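Phosphatidylinositol transfer protein SFH5 (Saccharomyces cerevisiae, PDB 6W32) binds and transfers phosphatidylinositol between membranes, helps regulate plasma-membrane PtdIns(4,5)P2 and binds heme b. Local coordinates at residues A[125-135]-A[259-268]; A[178-186]-A[214-224]. All blocks are in the same frame, centred on the assembly; numbering follows the deposited sequence.

Starting from the N terminus, the chain enters the CRAL-TRIO sheet with strands 118-122 and 132-136, and residues 125-135 form the first side of interaction 1. Strand 179-184 then opens interaction 2. Helix 195-211 carries the chain to strand 216-222, which closes a short loop beside it. After strand 247-250 the chain returns as residues 259-268 and closes the larger loop of interaction 1. Interaction 2 is therefore nested inside interaction 1. The two contacts touch directly. T134 O receives V182 N because strands 132-136 and 179-184 are neighbours. K130 NZ, in the turn before strand 132-136, reaches across to Y220 OH on strand 216-222. Y268 OH also meets D184 OD2.

Interaction 1: residues A[125-135]-A[259-268]; sequences NGDANKKAVTW and YLKDCPYEGY
W135 and Y268 form the aromatic part of this contact. The six-membered ring of W135 turns its edge toward the face of Y268. The centroids are 5.0 Å apart and the planes meet at 55°. The touching atom is W135 CZ3, which stands over the centre of the Y268 ring and lies 3.8 Å from Y268 CE2. The polar ends of both rings are also tied down. W135 NE1 bonds T121 on the adjacent strand, and the hydroxyl of Y268 bonds D184.

Apolar contacts continue around the indole. C263 CB lies at its edge, close to the ring plane, 3.9 Å from W135 CH2. P264 CD approaches the same carbon. L260 divides its two methyls. L260 CD1 reaches W135 CZ2 at 3.9 Å and also meets V133 CG1 tip to tip at 4.2 Å. L260 CD2 rests against the aliphatic part of K130, 3.8 Å from K130 CD. V133 CG1 also lies over one face of the indole.

V133 and W135 belong to strand 132-136 of the mixed CRAL-TRIO sheet. W135 packs beside V182, on the sheet face opposite the one that meets the heme. Residues 259-268 follow the edge strand 247-250 and cover this side.

The polar contacts lie nearer the turns. A type II turn from D127 to K130 faces a type I turn from L260 to C263. K130 NZ donates to Y259 O at 3.1 Å, tilted 35° from the carbonyl plane. The K130 chain bends at chi3 (-149°) on its way there, and NZ has Y220 OH as a second partner. D127 and K261 cross at about a right angle. Their salt bridge is long, with D127 OD1 3.8 Å from K261 NZ.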
loop_
_atom_site.group_PDB
_atom_site.type_symbol
_atom_site.label_atom_id
_atom_site.label_comp_id
_atom_site.label_asym_id
_atom_site.label_seq_id
_atom_site.Cartn_x
_atom_site.Cartn_y
_atom_site.Cartn_z
ATOM N N ASN A 125 -0.786 19.761 1.753
ATOM C CA ASN A 125 -0.800 20.640 0.598
ATOM C C ASN A 125 0.176 20.169 -0.459
ATOM O O ASN A 125 0.920 20.959 -1.044
ATOM C CB ASN A 125 -0.521 22.086 0.996
ATOM C CG ASN A 125 -1.526 23.033 0.370
ATOM O OD1 ASN A 125 -1.543 23.223 -0.858
ATOM N ND2 ASN A 125 -2.417 23.587 1.200
ATOM N N GLY A 126 0.191 18.864 -0.707
ATOM C CA GLY A 126 1.069 18.282 -1.694
ATOM C C GLY A 126 0.333 18.036 -2.984
ATOM O O GLY A 126 -0.882 18.153 -3.048
ATOM N N ASP A 127 1.093 17.681 -4.015
ATOM C CA ASP A 127 0.488 17.446 -5.316
ATOM C C ASP A 127 -0.450 16.240 -5.251
ATOM O O ASP A 127 -0.374 15.424 -4.328
ATOM C CB ASP A 127 1.573 17.234 -6.373
ATOM C CG ASP A 127 2.425 18.503 -6.634
ATOM O OD1 ASP A 127 1.859 19.596 -6.864
ATOM O OD2 ASP A 127 3.669 18.381 -6.607
ATOM N N ALA A 128 -1.354 16.133 -6.231
ATOM C CA ALA A 128 -2.369 15.086 -6.168
ATOM C C ALA A 128 -1.711 13.726 -6.082
ATOM O O ALA A 128 -0.809 13.413 -6.863
ATOM C CB ALA A 128 -3.281 15.109 -7.381
ATOM N N ASN A 129 -2.154 12.925 -5.119
ATOM C CA ASN A 129 -1.718 11.548 -4.967
ATOM C C ASN A 129 -0.234 11.467 -4.729
ATOM O O ASN A 129 0.397 10.432 -4.992
ATOM C CB ASN A 129 -2.135 10.708 -6.169
ATOM C CG ASN A 129 -3.611 10.852 -6.468
ATOM O OD1 ASN A 129 -4.458 10.668 -5.577
ATOM N ND2 ASN A 129 -3.935 11.228 -7.713
ATOM N N LYS A 130 0.328 12.559 -4.230
ATOM C CA LYS A 130 1.664 12.524 -3.650
ATOM C C LYS A 130 1.681 13.195 -2.281
ATOM O O LYS A 130 2.735 13.655 -1.841
ATOM C CB LYS A 130 2.688 13.169 -4.587
ATOM C CG LYS A 130 2.731 12.585 -5.990
ATOM C CD LYS A 130 4.062 12.859 -6.589
ATOM C CE LYS A 130 3.959 13.018 -8.098
ATOM N NZ LYS A 130 5.250 13.452 -8.679
ATOM N N LYS A 131 0.529 13.259 -1.615
ATOM C CA LYS A 131 0.409 13.735 -0.246
ATOM C C LYS A 131 0.693 12.650 0.794
ATOM O O LYS A 131 1.306 12.926 1.825
ATOM C CB LYS A 131 -0.992 14.297 -0.019
ATOM C CG LYS A 131 -1.439 15.321 -1.042
ATOM C CD LYS A 131 -2.956 15.482 -0.956
ATOM C CE LYS A 131 -3.407 16.775 -1.590
ATOM N NZ LYS A 131 -4.832 17.015 -1.315
ATOM N N ALA A 132 0.262 11.420 0.571
ATOM C CA ALA A 132 0.627 10.311 1.448
ATOM C C ALA A 132 1.784 9.551 0.820
ATOM O O ALA A 132 1.655 9.037 -0.293
ATOM C CB ALA A 132 -0.559 9.378 1.678
ATOM N N VAL A 133 2.905 9.472 1.525
ATOM C CA VAL A 133 4.104 8.797 1.046
ATOM C C VAL A 133 4.558 7.821 2.115
ATOM O O VAL A 133 4.501 8.146 3.310
ATOM C CB VAL A 133 5.232 9.818 0.739
ATOM C CG1 VAL A 133 6.384 9.165 0.013
ATOM C CG2 VAL A 133 4.724 10.973 -0.094
ATOM N N THR A 134 5.027 6.635 1.710
ATOM C CA THR A 134 5.796 5.812 2.651
ATOM C C THR A 134 7.215 5.647 2.138
ATOM O O THR A 134 7.473 5.713 0.932
ATOM C CB THR A 134 5.214 4.409 2.929
ATOM O OG1 THR A 134 5.478 3.535 1.825
ATOM C CG2 THR A 134 3.758 4.450 3.185
ATOM N N TRP A 135 8.132 5.407 3.061
ATOM C CA TRP A 135 9.541 5.420 2.730
ATOM C C TRP A 135 10.203 4.207 3.360
ATOM O O TRP A 135 10.077 3.989 4.565
ATOM C CB TRP A 135 10.222 6.688 3.253
ATOM C CG TRP A 135 9.635 8.043 2.916
ATOM C CD1 TRP A 135 8.406 8.554 3.277
ATOM C CD2 TRP A 135 10.314 9.087 2.218
ATOM N NE1 TRP A 135 8.289 9.862 2.820
ATOM C CE2 TRP A 135 9.445 10.200 2.165
ATOM C CE3 TRP A 135 11.574 9.183 1.631
ATOM C CZ2 TRP A 135 9.801 11.388 1.542
ATOM C CZ3 TRP A 135 11.931 10.348 1.020
ATOM C CH2 TRP A 135 11.044 11.449 0.971
ATOM N N TYR A 259 10.305 15.876 -7.766
ATOM C CA TYR A 259 9.073 15.107 -7.882
ATOM C C TYR A 259 8.182 15.166 -6.649
ATOM O O TYR A 259 6.950 15.204 -6.794
ATOM C CB TYR A 259 9.391 13.659 -8.201
ATOM C CG TYR A 259 10.298 13.437 -9.392
ATOM C CD1 TYR A 259 9.801 13.374 -10.698
ATOM C CD2 TYR A 259 11.657 13.249 -9.215
ATOM C CE1 TYR A 259 10.658 13.112 -11.788
ATOM C CE2 TYR A 259 12.510 12.997 -10.295
ATOM C CZ TYR A 259 12.002 12.915 -11.552
ATOM O OH TYR A 259 12.879 12.671 -12.563
ATOM N N LEU A 260 8.742 15.177 -5.431
ATOM C CA LEU A 260 7.950 15.377 -4.213
ATOM C C LEU A 260 8.220 16.782 -3.705
ATOM O O LEU A 260 9.279 17.029 -3.114
ATOM C CB LEU A 260 8.289 14.370 -3.118
ATOM C CG LEU A 260 8.117 12.878 -3.346
ATOM C CD1 LEU A 260 8.394 12.179 -2.047
ATOM C CD2 LEU A 260 6.749 12.587 -3.899
ATOM N N LYS A 261 7.255 17.691 -3.887
ATOM C CA LYS A 261 7.571 19.095 -3.659
ATOM C C LYS A 261 8.007 19.340 -2.217
ATOM O O LYS A 261 9.027 20.003 -1.991
ATOM C CB LYS A 261 6.410 20.003 -4.098
ATOM C CG LYS A 261 5.157 20.105 -3.270
ATOM C CD LYS A 261 4.215 21.235 -3.846
ATOM C CE LYS A 261 4.256 21.290 -5.404
ATOM N NZ LYS A 261 3.951 22.625 -6.099
ATOM N N ASP A 262 7.342 18.721 -1.235
ATOM C CA ASP A 262 7.602 19.062 0.164
ATOM C C ASP A 262 8.368 18.005 0.961
ATOM O O ASP A 262 8.286 17.972 2.189
ATOM C CB ASP A 262 6.292 19.391 0.860
ATOM C CG ASP A 262 5.775 20.719 0.438
ATOM O OD1 ASP A 262 6.608 21.486 -0.090
ATOM O OD2 ASP A 262 4.566 20.990 0.599
ATOM N N CYS A 263 9.157 17.178 0.299
ATOM C CA CYS A 263 10.023 16.263 1.006
ATOM C C CYS A 263 11.195 17.031 1.618
ATOM O O CYS A 263 11.420 18.194 1.297
ATOM C CB CYS A 263 10.494 15.178 0.053
ATOM S SG CYS A 263 11.800 15.706 -0.964
ATOM N N PRO A 264 11.956 16.433 2.534
ATOM C CA PRO A 264 12.951 17.239 3.248
ATOM C C PRO A 264 14.028 17.769 2.305
ATOM O O PRO A 264 14.438 17.094 1.356
ATOM C CB PRO A 264 13.515 16.266 4.291
ATOM C CG PRO A 264 13.229 14.922 3.765
ATOM C CD PRO A 264 11.952 15.037 3.018
ATOM N N TYR A 265 14.465 19.013 2.555
ATOM C CA TYR A 265 15.621 19.539 1.822
ATOM C C TYR A 265 16.808 18.611 1.978
ATOM O O TYR A 265 17.406 18.173 0.991
ATOM C CB TYR A 265 16.004 20.938 2.302
ATOM C CG TYR A 265 17.123 21.595 1.479
ATOM C CD1 TYR A 265 16.820 22.337 0.335
ATOM C CD2 TYR A 265 18.476 21.486 1.846
ATOM C CE1 TYR A 265 17.805 22.941 -0.416
ATOM C CE2 TYR A 265 19.480 22.093 1.089
ATOM C CZ TYR A 265 19.127 22.821 -0.042
ATOM O OH TYR A 265 20.075 23.447 -0.834
ATOM N N GLU A 266 17.137 18.249 3.213
ATOM C CA GLU A 266 18.264 17.350 3.412
ATOM C C GLU A 266 17.974 16.021 2.723
ATOM O O GLU A 266 16.879 15.471 2.845
ATOM C CB GLU A 266 18.518 17.129 4.904
ATOM C CG GLU A 266 19.684 16.199 5.203
ATOM C CD GLU A 266 19.906 16.005 6.690
ATOM O OE1 GLU A 266 20.840 15.264 7.061
ATOM O OE2 GLU A 266 19.147 16.594 7.488
ATOM N N GLY A 267 18.965 15.512 1.997
ATOM C CA GLY A 267 18.826 14.272 1.256
ATOM C C GLY A 267 17.938 14.387 0.028
ATOM O O GLY A 267 18.374 14.126 -1.093
ATOM N N TYR A 268 16.762 14.885 0.201
ATOM C CA TYR A 268 15.866 14.727 -0.872
ATOM C C TYR A 268 15.627 15.999 -1.669
ATOM O O TYR A 268 14.679 16.090 -2.397
ATOM C CB TYR A 268 14.650 14.014 -0.348
ATOM C CG TYR A 268 15.053 12.740 0.361
ATOM C CD1 TYR A 268 15.567 11.694 -0.335
ATOM C CD2 TYR A 268 14.931 12.602 1.715
ATOM C CE1 TYR A 268 15.935 10.542 0.287
ATOM C CE2 TYR A 268 15.301 11.442 2.342
ATOM C CZ TYR A 268 15.799 10.424 1.606
ATOM O OH TYR A 268 16.181 9.264 2.173
#

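Interaction 2: residues A[178-186]-A[214-224]; sequences YMTQVHDYK and ELLYAKYFVNV. With HEM (protoporphyrin IX containing Fe), chain D.
H183 and K219, on neighbouring strands, converge on one heme propionate oxygen. K219 NZ donates to HEM O2A at 3.0 Å and to HEM O1D on the other propionate at 2.7 Å. The K219 chain, extended beyond CG, carries NZ out to the propionates, where it bonds one oxygen of each. H183 NE2 adds a weak bond to HEM O2A at 3.1 Å. Y185 OH is the proximal ligand, 2.3 Å from the heme iron. Far from the heme, Y178 OH donates to E214 OE1 at 2.7 Å, nearly along the C-O axis, with ring and carboxylate planes 88° apart.

Strands 179-184 and 218-222 run parallel, joined through helix 195-211 as a beta-alpha-beta unit. Their backbone bonds include V222 N to H183 O at 2.9 Å. Side chains alternate between the two faces, so Q181, H183, K219 and F221 share the heme side.

F221 turns its edge toward the face of H183 in an offset edge-to-face pair, planes at 74°. F221 CD1 also lies at the edge of the Y185 ring, 3.7 Å from Y185 CE2. On the other face, V182 CG2 packs on Y220 CB at 3.9 Å.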
loop_
_atom_site.group_PDB
_atom_site.type_symbol
_atom_site.label_atom_id
_atom_site.label_comp_id
_atom_site.label_asym_id
_atom_site.label_seq_id
_atom_site.Cartn_x
_atom_site.Cartn_y
_atom_site.Cartn_z
ATOM N N TYR A 178 -4.704 7.779 -3.784
ATOM C CA TYR A 178 -3.608 6.886 -4.113
ATOM C C TYR A 178 -2.429 7.292 -3.250
ATOM O O TYR A 178 -2.424 8.364 -2.644
ATOM C CB TYR A 178 -3.184 6.958 -5.582
ATOM C CG TYR A 178 -4.130 6.380 -6.615
ATOM C CD1 TYR A 178 -5.277 7.043 -6.977
ATOM C CD2 TYR A 178 -3.820 5.203 -7.282
ATOM C CE1 TYR A 178 -6.108 6.528 -7.948
ATOM C CE2 TYR A 178 -4.650 4.682 -8.246
ATOM C CZ TYR A 178 -5.789 5.344 -8.572
ATOM O OH TYR A 178 -6.642 4.840 -9.530
ATOM N N MET A 179 -1.400 6.453 -3.247
ATOM C CA MET A 179 -0.239 6.605 -2.382
ATOM C C MET A 179 1.013 6.784 -3.235
ATOM O O MET A 179 1.031 6.458 -4.424
ATOM C CB MET A 179 -0.093 5.372 -1.492
ATOM C CG MET A 179 0.894 5.427 -0.328
ATOM S SD MET A 179 0.604 3.947 0.696
ATOM C CE MET A 179 0.526 2.804 -0.671
ATOM N N THR A 180 2.066 7.305 -2.627
ATOM C CA THR A 180 3.366 7.345 -3.270
ATOM C C THR A 180 4.370 6.687 -2.336
ATOM O O THR A 180 4.154 6.640 -1.119
ATOM C CB THR A 180 3.733 8.783 -3.640
ATOM O OG1 THR A 180 2.803 9.242 -4.637
ATOM C CG2 THR A 180 5.155 8.892 -4.175
ATOM N N GLN A 181 5.432 6.116 -2.905
ATOM C CA GLN A 181 6.359 5.322 -2.125
ATOM C C GLN A 181 7.769 5.640 -2.565
ATOM O O GLN A 181 8.007 5.820 -3.757
ATOM C CB GLN A 181 6.060 3.822 -2.288
ATOM C CG GLN A 181 4.722 3.420 -1.678
ATOM C CD GLN A 181 4.281 2.015 -2.038
ATOM O OE1 GLN A 181 3.084 1.748 -2.199
ATOM N NE2 GLN A 181 5.238 1.110 -2.160
ATOM N N VAL A 182 8.697 5.746 -1.620
ATOM C CA VAL A 182 10.104 5.904 -1.958
ATOM C C VAL A 182 10.890 4.774 -1.322
ATOM O O VAL A 182 10.679 4.452 -0.148
ATOM C CB VAL A 182 10.692 7.265 -1.510
ATOM C CG1 VAL A 182 12.237 7.262 -1.592
ATOM C CG2 VAL A 182 10.189 8.349 -2.362
ATOM N N HIS A 183 11.810 4.200 -2.090
ATOM C CA HIS A 183 12.896 3.400 -1.555
ATOM C C HIS A 183 14.174 4.220 -1.619
ATOM O O HIS A 183 14.418 4.936 -2.607
ATOM C CB HIS A 183 13.083 2.103 -2.334
ATOM C CG HIS A 183 11.987 1.116 -2.114
ATOM N ND1 HIS A 183 12.038 -0.175 -2.591
ATOM C CD2 HIS A 183 10.801 1.236 -1.469
ATOM C CE1 HIS A 183 10.933 -0.811 -2.242
ATOM N NE2 HIS A 183 10.160 0.028 -1.573
ATOM N N ASP A 184 14.887 4.233 -0.503
ATOM C CA ASP A 184 16.222 4.768 -0.474
ATOM C C ASP A 184 17.120 3.565 -0.379
ATOM O O ASP A 184 17.098 2.820 0.600
ATOM C CB ASP A 184 16.415 5.675 0.741
ATOM C CG ASP A 184 17.808 6.272 0.806
ATOM O OD1 ASP A 184 18.623 5.983 -0.095
ATOM O OD2 ASP A 184 18.087 7.030 1.758
ATOM N N TYR A 185 17.918 3.386 -1.416
ATOM C CA TYR A 185 18.932 2.358 -1.427
ATOM C C TYR A 185 20.324 2.920 -1.221
ATOM O O TYR A 185 21.306 2.281 -1.634
ATOM C CB TYR A 185 18.850 1.608 -2.746
ATOM C CG TYR A 185 17.558 0.858 -2.903
ATOM C CD1 TYR A 185 17.257 -0.196 -2.061
ATOM C CD2 TYR A 185 16.657 1.174 -3.902
ATOM C CE1 TYR A 185 16.084 -0.896 -2.184
ATOM C CE2 TYR A 185 15.490 0.467 -4.044
ATOM C CZ TYR A 185 15.212 -0.582 -3.176
ATOM O OH TYR A 185 14.046 -1.309 -3.271
ATOM N N LYS A 186 20.446 4.094 -0.591
ATOM C CA LYS A 186 21.779 4.647 -0.408
ATOM C C LYS A 186 22.628 3.694 0.404
ATOM O O LYS A 186 22.459 3.573 1.619
ATOM C CB LYS A 186 21.763 5.994 0.295
ATOM C CG LYS A 186 23.193 6.479 0.523
ATOM C CD LYS A 186 23.344 8.025 0.497
ATOM C CE LYS A 186 24.655 8.435 -0.170
ATOM N NZ LYS A 186 25.716 7.403 0.087
ATOM N N GLU A 214 -4.442 -0.786 -7.697
ATOM C CA GLU A 214 -5.049 0.535 -7.844
ATOM C C GLU A 214 -4.892 1.390 -6.595
ATOM O O GLU A 214 -5.772 2.193 -6.267
ATOM C CB GLU A 214 -6.519 0.468 -8.230
ATOM C CG GLU A 214 -6.755 0.145 -9.710
ATOM C CD GLU A 214 -6.093 1.133 -10.700
ATOM O OE1 GLU A 214 -6.249 2.369 -10.504
ATOM O OE2 GLU A 214 -5.442 0.664 -11.682
ATOM N N LEU A 215 -3.746 1.251 -5.913
ATOM C CA LEU A 215 -3.416 2.122 -4.790
ATOM C C LEU A 215 -2.095 2.867 -4.937
ATOM O O LEU A 215 -1.838 3.776 -4.146
ATOM C CB LEU A 215 -3.385 1.327 -3.470
ATOM C CG LEU A 215 -4.782 0.837 -3.110
ATOM C CD1 LEU A 215 -4.720 -0.386 -2.210
ATOM C CD2 LEU A 215 -5.651 1.948 -2.498
ATOM N N LEU A 216 -1.252 2.524 -5.901
ATOM C CA LEU A 216 0.011 3.243 -6.089
ATOM C C LEU A 216 -0.171 4.279 -7.177
ATOM O O LEU A 216 -0.755 3.981 -8.223
ATOM C CB LEU A 216 1.132 2.283 -6.484
ATOM C CG LEU A 216 2.565 2.742 -6.454
ATOM C CD1 LEU A 216 2.981 2.953 -5.065
ATOM C CD2 LEU A 216 3.477 1.708 -7.097
ATOM N N TYR A 217 0.322 5.499 -6.935
ATOM C CA TYR A 217 0.403 6.508 -8.006
ATOM C C TYR A 217 1.797 6.556 -8.603
ATOM O O TYR A 217 1.945 6.338 -9.799
ATOM C CB TYR A 217 0.011 7.920 -7.550
ATOM C CG TYR A 217 0.083 8.928 -8.686
ATOM C CD1 TYR A 217 -0.822 8.887 -9.748
ATOM C CD2 TYR A 217 1.063 9.909 -8.712
ATOM C CE1 TYR A 217 -0.746 9.802 -10.821
ATOM C CE2 TYR A 217 1.148 10.811 -9.759
ATOM C CZ TYR A 217 0.239 10.761 -10.811
ATOM O OH TYR A 217 0.343 11.685 -11.844
ATOM N N ALA A 218 2.817 6.808 -7.780
ATOM C CA ALA A 218 4.207 6.837 -8.210
ATOM C C ALA A 218 5.083 6.197 -7.158
ATOM O O ALA A 218 4.835 6.357 -5.959
ATOM C CB ALA A 218 4.707 8.259 -8.424
ATOM N N LYS A 219 6.129 5.513 -7.609
ATOM C CA LYS A 219 7.137 4.934 -6.732
ATOM C C LYS A 219 8.532 5.355 -7.213
ATOM O O LYS A 219 8.858 5.224 -8.405
ATOM C CB LYS A 219 6.979 3.421 -6.687
ATOM C CG LYS A 219 7.872 2.717 -5.678
ATOM C CD LYS A 219 7.218 1.431 -5.193
ATOM C CE LYS A 219 7.865 0.877 -3.929
ATOM N NZ LYS A 219 7.272 -0.461 -3.575
ATOM N N TYR A 220 9.345 5.901 -6.293
ATOM C CA TYR A 220 10.667 6.420 -6.620
ATOM C C TYR A 220 11.714 5.560 -5.940
ATOM O O TYR A 220 11.571 5.210 -4.766
ATOM C CB TYR A 220 10.844 7.892 -6.189
ATOM C CG TYR A 220 9.814 8.795 -6.795
ATOM C CD1 TYR A 220 8.631 9.054 -6.125
ATOM C CD2 TYR A 220 9.982 9.330 -8.074
ATOM C CE1 TYR A 220 7.647 9.835 -6.686
ATOM C CE2 TYR A 220 9.004 10.142 -8.642
ATOM C CZ TYR A 220 7.833 10.372 -7.918
ATOM O OH TYR A 220 6.824 11.146 -8.415
ATOM N N PHE A 221 12.774 5.246 -6.676
ATOM C CA PHE A 221 13.857 4.392 -6.205
ATOM C C PHE A 221 15.102 5.249 -6.271
ATOM O O PHE A 221 15.669 5.398 -7.354
ATOM C CB PHE A 221 14.002 3.154 -7.084
ATOM C CG PHE A 221 12.772 2.321 -7.150
ATOM C CD1 PHE A 221 12.648 1.191 -6.356
ATOM C CD2 PHE A 221 11.728 2.660 -8.000
ATOM C CE1 PHE A 221 11.518 0.384 -6.417
ATOM C CE2 PHE A 221 10.587 1.867 -8.059
ATOM C CZ PHE A 221 10.485 0.713 -7.256
ATOM N N VAL A 222 15.541 5.811 -5.146
ATOM C CA VAL A 222 16.569 6.847 -5.197
ATOM C C VAL A 222 17.888 6.344 -4.618
ATOM O O VAL A 222 17.944 5.410 -3.828
ATOM C CB VAL A 222 16.110 8.137 -4.490
ATOM C CG1 VAL A 222 14.670 8.439 -4.885
ATOM C CG2 VAL A 222 16.253 8.007 -2.997
ATOM N N ASN A 223 18.969 6.971 -5.062
ATOM C CA ASN A 223 20.323 6.686 -4.621
ATOM C C ASN A 223 20.769 5.294 -5.047
ATOM O O ASN A 223 21.389 4.559 -4.281
ATOM C CB ASN A 223 20.452 6.901 -3.125
ATOM C CG ASN A 223 20.485 8.354 -2.803
ATOM O OD1 ASN A 223 21.117 9.126 -3.532
ATOM N ND2 ASN A 223 19.777 8.764 -1.775
ATOM N N VAL A 224 20.515 4.987 -6.317
ATOM C CA VAL A 224 20.738 3.709 -6.990
ATOM C C VAL A 224 21.821 3.916 -8.046
ATOM O O VAL A 224 21.547 4.502 -9.099
ATOM C CB VAL A 224 19.449 3.198 -7.650
ATOM C CG1 VAL A 224 19.573 1.738 -8.068
ATOM C CG2 VAL A 224 18.252 3.426 -6.766
HETATM C CHA HEM D . 10.959 -4.006 -4.544
HETATM C CHB HEM D . 14.067 -4.722 -0.961
HETATM C CHC HEM D . 17.669 -3.278 -3.844
HETATM C CHD HEM D . 14.451 -2.082 -7.303
HETATM C C1A HEM D . 11.507 -4.314 -3.326
HETATM C C2A HEM D . 10.749 -4.858 -2.239
HETATM C C3A HEM D . 11.604 -5.103 -1.225
HETATM C C4A HEM D . 12.917 -4.676 -1.681
HETATM C CMA HEM D . 11.361 -5.676 0.193
HETATM C CAA HEM D . 9.249 -5.136 -2.434
HETATM C CBA HEM D . 8.253 -4.227 -1.753
HETATM C CGA HEM D . 8.775 -3.026 -1.061
HETATM O O1A HEM D . 9.368 -3.299 0.030
HETATM O O2A HEM D . 7.940 -2.065 -1.135
HETATM C C1B HEM D . 15.315 -4.453 -1.442
HETATM C C2B HEM D . 16.534 -4.643 -0.707
HETATM C C3B HEM D . 17.541 -4.250 -1.490
HETATM C C4B HEM D . 16.984 -3.793 -2.763
HETATM C CMB HEM D . 16.582 -5.197 0.732
HETATM C CAB HEM D . 19.040 -4.244 -1.122
HETATM C CBB HEM D . 19.950 -4.807 -1.895
HETATM C C1C HEM D . 17.158 -2.804 -5.039
HETATM C C2C HEM D . 17.881 -2.239 -6.201
HETATM C C3C HEM D . 16.976 -1.916 -7.152
HETATM C C4C HEM D . 15.655 -2.250 -6.640
HETATM C CMC HEM D . 19.415 -2.035 -6.315
HETATM C CAC HEM D . 17.269 -1.275 -8.537
HETATM C CBC HEM D . 16.505 -0.272 -9.031
HETATM C C1D HEM D . 13.217 -2.531 -6.921
HETATM C C2D HEM D . 12.008 -2.511 -7.709
HETATM C C3D HEM D . 10.939 -3.150 -6.819
HETATM C C4D HEM D . 11.608 -3.466 -5.605
HETATM C CMD HEM D . 11.791 -1.978 -9.128
HETATM C CAD HEM D . 9.441 -3.386 -7.050
HETATM C CBD HEM D . 8.697 -2.377 -6.167
HETATM C CGD HEM D . 7.221 -2.497 -6.452
HETATM O O1D HEM D . 6.409 -1.854 -5.708
HETATM O O2D HEM D . 6.858 -3.433 -7.243
HETATM N NA HEM D . 12.823 -4.227 -2.970
HETATM N NB HEM D . 15.620 -3.938 -2.685
HETATM N NC HEM D . 15.853 -2.786 -5.383
HETATM N ND HEM D . 12.938 -3.126 -5.677
HETATM FE FE HEM D . 14.299 -3.417 -4.140
#